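Local coordinates for Na-K-Cl cotransporter (Methanosarcina acetivorans, PDB 3G40), which probably transports chloride together with cations across the membrane, the part described here being its C-terminal cytoplasmic domain, at residues A21-P26 / D42-K47; N156-W161 / L247-L252. One frame throughout, in Å; residues are numbered along the deposited sequence.

Contact 1: A21-P26 / D42-K47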
ATOM      1  N   ALA A  21      -2.294  18.936  10.632  1.00 38.97           N
ATOM      2  CA  ALA A  21      -3.013  17.862  11.280  1.00 40.09           C
ATOM      3  C   ALA A  21      -2.117  17.309  12.382  1.00 34.07           C
ATOM      4  O   ALA A  21      -0.969  16.949  12.115  1.00 37.25           O
ATOM      5  CB  ALA A  21      -3.323  16.771  10.268  1.00 35.05           C
ATOM      6  N   ASN A  22      -2.648  17.241  13.596  1.00 38.42           N
ATOM      7  CA  ASN A  22      -1.970  16.573  14.705  1.00 41.56           C
ATOM      8  C   ASN A  22      -2.786  15.341  15.089  1.00 36.70           C
ATOM      9  O   ASN A  22      -3.864  15.471  15.649  1.00 41.34           O
ATOM     10  CB  ASN A  22      -1.836  17.524  15.893  1.00 42.54           C
ATOM     11  CG  ASN A  22      -1.029  18.760  15.554  1.00 47.70           C
ATOM     12  OD1 ASN A  22       0.108  18.663  15.090  1.00 45.65           O
ATOM     13  ND2 ASN A  22      -1.615  19.935  15.783  1.00 50.72           N
ATOM     14  N   LEU A  23      -2.289  14.154  14.742  1.00 37.14           N
ATOM     15  CA  LEU A  23      -3.059  12.929  14.916  1.00 33.92           C
ATOM     16  C   LEU A  23      -2.707  12.221  16.216  1.00 40.66           C
ATOM     17  O   LEU A  23      -1.545  12.179  16.610  1.00 38.33           O
ATOM     18  CB  LEU A  23      -2.785  11.951  13.769  1.00 31.94           C
ATOM     19  CG  LEU A  23      -2.973  12.512  12.360  1.00 33.53           C
ATOM     20  CD1 LEU A  23      -2.723  11.414  11.317  1.00 35.46           C
ATOM     21  CD2 LEU A  23      -4.366  13.091  12.241  1.00 34.70           C
ATOM     22  N   LEU A  24      -3.719  11.660  16.864  1.00 42.82           N
ATOM     23  CA  LEU A  24      -3.503  10.673  17.912  1.00 44.28           C
ATOM     24  C   LEU A  24      -3.821   9.319  17.289  1.00 41.48           C
ATOM     25  O   LEU A  24      -4.937   9.090  16.813  1.00 42.24           O
ATOM     26  CB  LEU A  24      -4.427  10.939  19.095  1.00 41.15           C
ATOM     27  CG  LEU A  24      -4.310   9.946  20.252  1.00 44.63           C
ATOM     28  CD1 LEU A  24      -2.899   9.979  20.842  1.00 41.43           C
ATOM     29  CD2 LEU A  24      -5.333  10.288  21.305  1.00 44.70           C
ATOM     30  N   VAL A  25      -2.827   8.443  17.257  1.00 36.08           N
ATOM     31  CA  VAL A  25      -2.959   7.163  16.578  1.00 33.44           C
ATOM     32  C   VAL A  25      -2.768   5.995  17.555  1.00 41.97           C
ATOM     33  O   VAL A  25      -1.642   5.666  17.926  1.00 40.28           O
ATOM     34  CB  VAL A  25      -1.915   7.042  15.435  1.00 36.95           C
ATOM     35  CG1 VAL A  25      -2.097   5.733  14.670  1.00 36.05           C
ATOM     36  CG2 VAL A  25      -1.994   8.255  14.493  1.00 37.17           C
ATOM     37  N   PRO A  26      -3.870   5.347  17.957  1.00 39.89           N
ATOM     38  CA  PRO A  26      -3.711   4.149  18.786  1.00 44.45           C
ATOM     39  C   PRO A  26      -3.077   3.030  17.975  1.00 45.49           C
ATOM     40  O   PRO A  26      -3.416   2.851  16.799  1.00 45.81           O
ATOM     41  CB  PRO A  26      -5.146   3.771  19.166  1.00 44.40           C
ATOM     42  CG  PRO A  26      -6.024   4.904  18.682  1.00 44.68           C
ATOM     43  CD  PRO A  26      -5.275   5.616  17.611  1.00 41.38           C
ATOM     44  N   ASP A  42       1.296  11.312   4.733  1.00 33.18           N
ATOM     45  CA  ASP A  42       0.657  12.145   3.692  1.00 31.42           C
ATOM     46  C   ASP A  42      -0.400  13.070   4.286  1.00 35.62           C
ATOM     47  O   ASP A  42      -0.635  14.158   3.776  1.00 39.63           O
ATOM     48  CB  ASP A  42       0.022  11.266   2.600  1.00 32.02           C
ATOM     49  CG  ASP A  42       1.051  10.475   1.816  1.00 38.75           C
ATOM     50  OD1 ASP A  42       2.240  10.870   1.792  1.00 40.63           O
ATOM     51  OD2 ASP A  42       0.672   9.445   1.233  1.00 41.81           O
ATOM     52  N   ILE A  43      -1.028  12.646   5.382  1.00 33.17           N
ATOM     53  CA  ILE A  43      -2.021  13.486   6.048  1.00 34.85           C
ATOM     54  C   ILE A  43      -1.361  14.631   6.828  1.00 38.63           C
ATOM     55  O   ILE A  43      -1.914  15.726   6.928  1.00 37.55           O
ATOM     56  CB  ILE A  43      -2.912  12.654   6.993  1.00 33.63           C
ATOM     57  CG1 ILE A  43      -3.861  11.761   6.187  1.00 37.13           C
ATOM     58  CG2 ILE A  43      -3.688  13.554   7.950  1.00 32.88           C
ATOM     59  CD1 ILE A  43      -4.570  10.684   7.049  1.00 39.10           C
ATOM     60  N   THR A  44      -0.168  14.382   7.354  1.00 33.84           N
ATOM     61  CA  THR A  44       0.462  15.300   8.310  1.00 30.72           C
ATOM     62  C   THR A  44       1.618  16.145   7.753  1.00 36.89           C
ATOM     63  O   THR A  44       1.994  17.153   8.352  1.00 43.01           O
ATOM     64  CB  THR A  44       0.966  14.526   9.570  1.00 38.25           C
ATOM     65  OG1 THR A  44       1.797  13.440   9.152  1.00 32.53           O
ATOM     66  CG2 THR A  44      -0.204  13.967  10.361  1.00 34.31           C
ATOM     67  N   TYR A  45       2.196  15.731   6.630  1.00 35.38           N
ATOM     68  CA  TYR A  45       3.312  16.463   6.028  1.00 35.76           C
ATOM     69  C   TYR A  45       2.863  17.772   5.358  1.00 44.71           C
ATOM     70  O   TYR A  45       1.862  17.792   4.635  1.00 42.23           O
ATOM     71  CB  TYR A  45       4.018  15.587   4.990  1.00 36.86           C
ATOM     72  CG  TYR A  45       5.164  16.285   4.310  1.00 35.21           C
ATOM     73  CD1 TYR A  45       4.987  16.948   3.094  1.00 38.23           C
ATOM     74  CD2 TYR A  45       6.424  16.291   4.883  1.00 34.24           C
ATOM     75  CE1 TYR A  45       6.045  17.605   2.486  1.00 43.20           C
ATOM     76  CE2 TYR A  45       7.477  16.934   4.284  1.00 49.84           C
ATOM     77  CZ  TYR A  45       7.288  17.587   3.082  1.00 47.05           C
ATOM     78  OH  TYR A  45       8.364  18.222   2.509  1.00 48.87           O
ATOM     79  N   PRO A  46       3.597  18.874   5.595  1.00 40.60           N
ATOM     80  CA  PRO A  46       4.752  18.991   6.481  1.00 39.79           C
ATOM     81  C   PRO A  46       4.374  19.614   7.824  1.00 39.50           C
ATOM     82  O   PRO A  46       3.371  20.334   7.914  1.00 42.87           O
ATOM     83  CB  PRO A  46       5.656  19.985   5.741  1.00 43.50           C
ATOM     84  CG  PRO A  46       4.759  20.695   4.742  1.00 48.83           C
ATOM     85  CD  PRO A  46       3.360  20.135   4.873  1.00 46.70           C
ATOM     86  N   LYS A  47       5.183  19.335   8.840  1.00 40.29           N
ATOM     87  CA  LYS A  47       5.074  19.982  10.152  1.00 47.66           C
ATOM     88  C   LYS A  47       3.766  19.711  10.900  1.00 45.85           C
ATOM     89  O   LYS A  47       3.499  20.357  11.908  1.00 44.54           O
ATOM     90  CB  LYS A  47       5.315  21.496  10.050  1.00 46.08           C
ATOM     91  CG  LYS A  47       6.677  21.899   9.483  1.00 51.67           C
ATOM     92  CD  LYS A  47       7.823  21.421  10.344  1.00 70.81           C
ATOM     93  CE  LYS A  47       9.113  22.142   9.977  1.00 78.33           C
ATOM     94  NZ  LYS A  47      10.149  22.041  11.051  1.00 72.38           N
TER
HETATM   95  O   HOH W   1      -1.110  18.421   8.039  1.00 54.18           O
HETATM   96  O   HOH W   2       2.006  20.493  14.187  1.00 43.84           O
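T44, at the C-terminal end of helix 30-44, meets A21 and L23 where strand 22-27 begins, and its side chain illustrates how a beta-alpha-beta unit can close mainly through methyl groups. Its CB lies 4.0 Å from the carbonyl O of A21. From there the two branches part. OG1 sits between the backbone N and the carbonyl carbon (chi1 53°) and turns back to the helix, hydrogen-bonded to the carbonyl O of L40. CG2, left to face the strand, approaches the O of A21 to 3.5 Å and meets both CG and CD1 of L23, each at 3.7 Å, the threonine and leucine crossing obliquely. Beside it, CG2 of I43, the branch anti to the backbone N, comes to 4.0 Å from CB of A21 and to 4.1 Å from CD1 of L23; here the isoleucine and leucine cross at about a right angle. The hydrocarbon patch extends beyond the pair, for V50 of strand 49-54 touches T44 and F114 of strand 112-116 touches I43. Polar links between the two segments are left to water. One molecule accepts from the N of A21 at 2.9 Å and donates to the O of I43; a second donates to both OD1 of N22 and the O of K47. The methyl contacts thus bring helix and strand together without specifying direction, while one water joins two backbone groups and the other joins a side-chain amide to a backbone carbonyl.

Contact 2: N156-W161 / L247-L252; sequences NLINLW and LHIFSL
W161 and F250 lie flat against each other at one end of a pair of neighbouring parallel strands, 157-161 and 247-251, within the mixed sheet of the domain, and with H248 they form an aromatic cluster. The five-membered ring of W161 and the F250 ring make an offset stack, planes 9° apart, with CE2 of F250 over the indole face, 3.3 Å from W161 CG, which makes the packing tight. At the indole edge, NE1 of W161 donates to ND1 of H248 at 3.0 Å in a nearly straight bond (171°), so this histidine nitrogen acts as an acceptor. An alanine in place of W161 would probably leave ND1 of H248 without this donor and the facing side of the F250 ring without its stacking partner. From the same strand as W161, N159 lies beside the imidazole and points the same way, its ND2 3.4 Å from CE1. The opposite face of the sheet is aliphatic: CD1 of I249 touches CG2 of I158, and CG2 of I249 meets CD2 of L160, each at 3.6 Å. Helix 179-192 covers I158 and L160 through L188, A181 and A185. Further out, F274 of strand 271-276 also meets the F250 ring. What positions these groups is the parallel hydrogen-bonding of the backbone, in which N159 N donates to L247 O and I249 N to N159 O. Beside the indole, I249 O accepts from W161 N at 2.8 Å, while W161 O receives two waters, one also bound to S251 OG, itself hydrogen-bonded to N177 O, and the other to S251 N.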
ATOM      1  N   ASN A 156      -4.206   8.619  -7.211  1.00 34.86           N
ATOM      2  CA  ASN A 156      -4.252   9.657  -8.236  1.00 38.24           C
ATOM      3  C   ASN A 156      -5.620  10.323  -8.377  1.00 35.70           C
ATOM      4  O   ASN A 156      -5.767  11.321  -9.092  1.00 33.99           O
ATOM      5  CB  ASN A 156      -3.767   9.115  -9.587  1.00 38.68           C
ATOM      6  CG  ASN A 156      -4.721   8.109 -10.196  1.00 41.19           C
ATOM      7  OD1 ASN A 156      -5.485   7.458  -9.492  1.00 39.68           O
ATOM      8  ND2 ASN A 156      -4.678   7.974 -11.520  1.00 40.34           N
ATOM      9  N   LEU A 157      -6.623   9.779  -7.699  1.00 32.40           N
ATOM     10  CA  LEU A 157      -7.967  10.351  -7.776  1.00 31.46           C
ATOM     11  C   LEU A 157      -8.594  10.369  -6.396  1.00 30.13           C
ATOM     12  O   LEU A 157      -8.626   9.354  -5.713  1.00 30.75           O
ATOM     13  CB  LEU A 157      -8.865   9.554  -8.758  1.00 32.98           C
ATOM     14  CG  LEU A 157      -8.387   9.480 -10.216  1.00 36.92           C
ATOM     15  CD1 LEU A 157      -9.103   8.372 -10.989  1.00 43.87           C
ATOM     16  CD2 LEU A 157      -8.560  10.835 -10.899  1.00 43.76           C
ATOM     17  N   ILE A 158      -9.092  11.531  -5.993  1.00 30.90           N
ATOM     18  CA  ILE A 158      -9.751  11.701  -4.705  1.00 29.27           C
ATOM     19  C   ILE A 158     -11.145  12.266  -4.954  1.00 34.94           C
ATOM     20  O   ILE A 158     -11.285  13.235  -5.699  1.00 33.92           O
ATOM     21  CB  ILE A 158      -8.971  12.697  -3.797  1.00 30.89           C
ATOM     22  CG1 ILE A 158      -7.530  12.211  -3.573  1.00 31.40           C
ATOM     23  CG2 ILE A 158      -9.667  12.866  -2.454  1.00 27.39           C
ATOM     24  CD1 ILE A 158      -6.597  13.272  -2.993  1.00 31.11           C
ATOM     25  N   ASN A 159     -12.164  11.666  -4.342  1.00 31.11           N
ATOM     26  CA  ASN A 159     -13.508  12.246  -4.332  1.00 34.88           C
ATOM     27  C   ASN A 159     -13.826  12.746  -2.929  1.00 36.03           C
ATOM     28  O   ASN A 159     -13.671  12.005  -1.960  1.00 39.18           O
ATOM     29  CB  ASN A 159     -14.580  11.215  -4.705  1.00 35.77           C
ATOM     30  CG  ASN A 159     -14.572  10.850  -6.180  1.00 36.14           C
ATOM     31  OD1 ASN A 159     -13.989  11.548  -7.011  1.00 35.59           O
ATOM     32  ND2 ASN A 159     -15.228   9.748  -6.506  1.00 37.40           N
ATOM     33  N   LEU A 160     -14.267  13.994  -2.815  1.00 31.79           N
ATOM     34  CA  LEU A 160     -14.794  14.492  -1.542  1.00 34.52           C
ATOM     35  C   LEU A 160     -16.317  14.514  -1.679  1.00 38.39           C
ATOM     36  O   LEU A 160     -16.858  15.248  -2.512  1.00 38.03           O
ATOM     37  CB  LEU A 160     -14.291  15.913  -1.285  1.00 32.50           C
ATOM     38  CG  LEU A 160     -14.081  16.539   0.087  1.00 55.31           C
ATOM     39  CD1 LEU A 160     -14.628  17.943  -0.010  1.00 33.66           C
ATOM     40  CD2 LEU A 160     -14.644  15.751   1.323  1.00 34.38           C
ATOM     41  N   TRP A 161     -16.997  13.703  -0.873  1.00 32.55           N
ATOM     42  CA  TRP A 161     -18.447  13.624  -0.885  1.00 37.89           C
ATOM     43  C   TRP A 161     -19.047  14.635   0.070  1.00 42.62           C
ATOM     44  O   TRP A 161     -18.812  14.591   1.275  1.00 45.57           O
ATOM     45  CB  TRP A 161     -18.909  12.212  -0.513  1.00 36.94           C
ATOM     46  CG  TRP A 161     -18.590  11.226  -1.563  1.00 35.61           C
ATOM     47  CD1 TRP A 161     -17.423  10.536  -1.715  1.00 37.01           C
ATOM     48  CD2 TRP A 161     -19.430  10.845  -2.662  1.00 33.77           C
ATOM     49  NE1 TRP A 161     -17.493   9.729  -2.826  1.00 38.21           N
ATOM     50  CE2 TRP A 161     -18.716   9.901  -3.423  1.00 38.03           C
ATOM     51  CE3 TRP A 161     -20.724  11.199  -3.062  1.00 37.85           C
ATOM     52  CZ2 TRP A 161     -19.252   9.304  -4.567  1.00 37.88           C
ATOM     53  CZ3 TRP A 161     -21.256  10.604  -4.197  1.00 37.53           C
ATOM     54  CH2 TRP A 161     -20.523   9.671  -4.935  1.00 38.21           C
ATOM     55  N   LEU A 247      -9.392   7.208  -3.446  1.00 30.27           N
ATOM     56  CA  LEU A 247      -9.862   7.419  -2.089  1.00 30.11           C
ATOM     57  C   LEU A 247     -11.109   8.275  -2.108  1.00 33.05           C
ATOM     58  O   LEU A 247     -11.120   9.361  -2.707  1.00 33.08           O
ATOM     59  CB  LEU A 247      -8.799   8.134  -1.255  1.00 31.44           C
ATOM     60  CG  LEU A 247      -9.213   8.486   0.190  1.00 37.33           C
ATOM     61  CD1 LEU A 247      -9.316   7.240   1.082  1.00 34.40           C
ATOM     62  CD2 LEU A 247      -8.244   9.493   0.819  1.00 35.53           C
ATOM     63  N   HIS A 248     -12.145   7.783  -1.442  1.00 30.78           N
ATOM     64  CA  HIS A 248     -13.366   8.550  -1.213  1.00 33.80           C
ATOM     65  C   HIS A 248     -13.331   9.120   0.205  1.00 36.41           C
ATOM     66  O   HIS A 248     -13.147   8.374   1.171  1.00 36.75           O
ATOM     67  CB  HIS A 248     -14.573   7.634  -1.336  1.00 30.86           C
ATOM     68  CG  HIS A 248     -14.735   7.034  -2.695  1.00 39.01           C
ATOM     69  ND1 HIS A 248     -15.495   7.628  -3.681  1.00 36.10           N
ATOM     70  CD2 HIS A 248     -14.238   5.897  -3.237  1.00 40.40           C
ATOM     71  CE1 HIS A 248     -15.459   6.881  -4.769  1.00 35.39           C
ATOM     72  NE2 HIS A 248     -14.707   5.822  -4.527  1.00 35.75           N
ATOM     73  N   ILE A 249     -13.495  10.435   0.319  1.00 30.85           N
ATOM     74  CA  ILE A 249     -13.607  11.105   1.617  1.00 31.00           C
ATOM     75  C   ILE A 249     -15.063  11.461   1.879  1.00 38.25           C
ATOM     76  O   ILE A 249     -15.712  12.115   1.047  1.00 41.04           O
ATOM     77  CB  ILE A 249     -12.742  12.390   1.650  1.00 33.58           C
ATOM     78  CG1 ILE A 249     -11.275  12.040   1.338  1.00 34.72           C
ATOM     79  CG2 ILE A 249     -12.888  13.117   3.002  1.00 31.83           C
ATOM     80  CD1 ILE A 249     -10.408  13.235   1.061  1.00 33.83           C
ATOM     81  N   PHE A 250     -15.588  10.992   3.008  1.00 33.08           N
ATOM     82  CA  PHE A 250     -16.949  11.304   3.438  1.00 37.44           C
ATOM     83  C   PHE A 250     -16.897  12.041   4.768  1.00 44.50           C
ATOM     84  O   PHE A 250     -15.883  12.005   5.466  1.00 39.22           O
ATOM     85  CB  PHE A 250     -17.756  10.016   3.641  1.00 39.36           C
ATOM     86  CG  PHE A 250     -17.969   9.221   2.381  1.00 42.86           C
ATOM     87  CD1 PHE A 250     -17.067   8.236   2.003  1.00 41.61           C
ATOM     88  CD2 PHE A 250     -19.082   9.445   1.586  1.00 41.95           C
ATOM     89  CE1 PHE A 250     -17.266   7.497   0.839  1.00 43.18           C
ATOM     90  CE2 PHE A 250     -19.287   8.707   0.414  1.00 39.20           C
ATOM     91  CZ  PHE A 250     -18.374   7.740   0.045  1.00 38.19           C
ATOM     92  N   SER A 251     -17.990  12.699   5.132  1.00 38.13           N
ATOM     93  CA  SER A 251     -18.148  13.147   6.509  1.00 38.27           C
ATOM     94  C   SER A 251     -18.602  11.961   7.354  1.00 43.21           C
ATOM     95  O   SER A 251     -19.301  11.075   6.858  1.00 45.76           O
ATOM     96  CB  SER A 251     -19.147  14.299   6.588  1.00 43.26           C
ATOM     97  OG  SER A 251     -18.577  15.446   5.988  1.00 43.43           O
ATOM     98  N   LEU A 252     -18.163  11.926   8.612  1.00 41.51           N
ATOM     99  CA  LEU A 252     -18.555  10.897   9.572  1.00 44.77           C
ATOM    100  C   LEU A 252     -19.626  11.455  10.512  1.00 44.56           C
ATOM    101  O   LEU A 252     -19.409  12.475  11.178  1.00 46.30           O
ATOM    102  CB  LEU A 252     -17.322  10.432  10.388  1.00 35.66           C
ATOM    103  CG  LEU A 252     -17.513   9.419  11.518  1.00 44.78           C
ATOM    104  CD1 LEU A 252     -18.120   8.137  10.986  1.00 47.82           C
ATOM    105  CD2 LEU A 252     -16.157   9.129  12.191  1.00 43.48           C
TER
HETATM  106  O   HOH W   3     -18.226  16.259   3.454  1.00 39.99           O
HETATM  107  O   HOH W   4     -19.997  12.941   3.148  1.00 40.52           O

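Overall arrangement
Both contacts are buried and both reach the same sheet, yet their centres stand 18 Å apart and their nearest atoms about 7 Å, without touching. Contact 1 sets a helix against a strand that is close to it in sequence; contact 2 pairs two strands separated by 85 residues. The chemistry follows the architecture: methyl groups and bridging water where helix meets strand, direct backbone bonds with an aromatic cluster where strand meets strand. Helix 179-192 relates the two, since its I184 touches I43 of contact 1, while its A181 and L188 touch L160 and I158 of contact 2. Strands 112-116, 140-145 and 271-276 lie between the paired strands of contact 2 and strand 22-27.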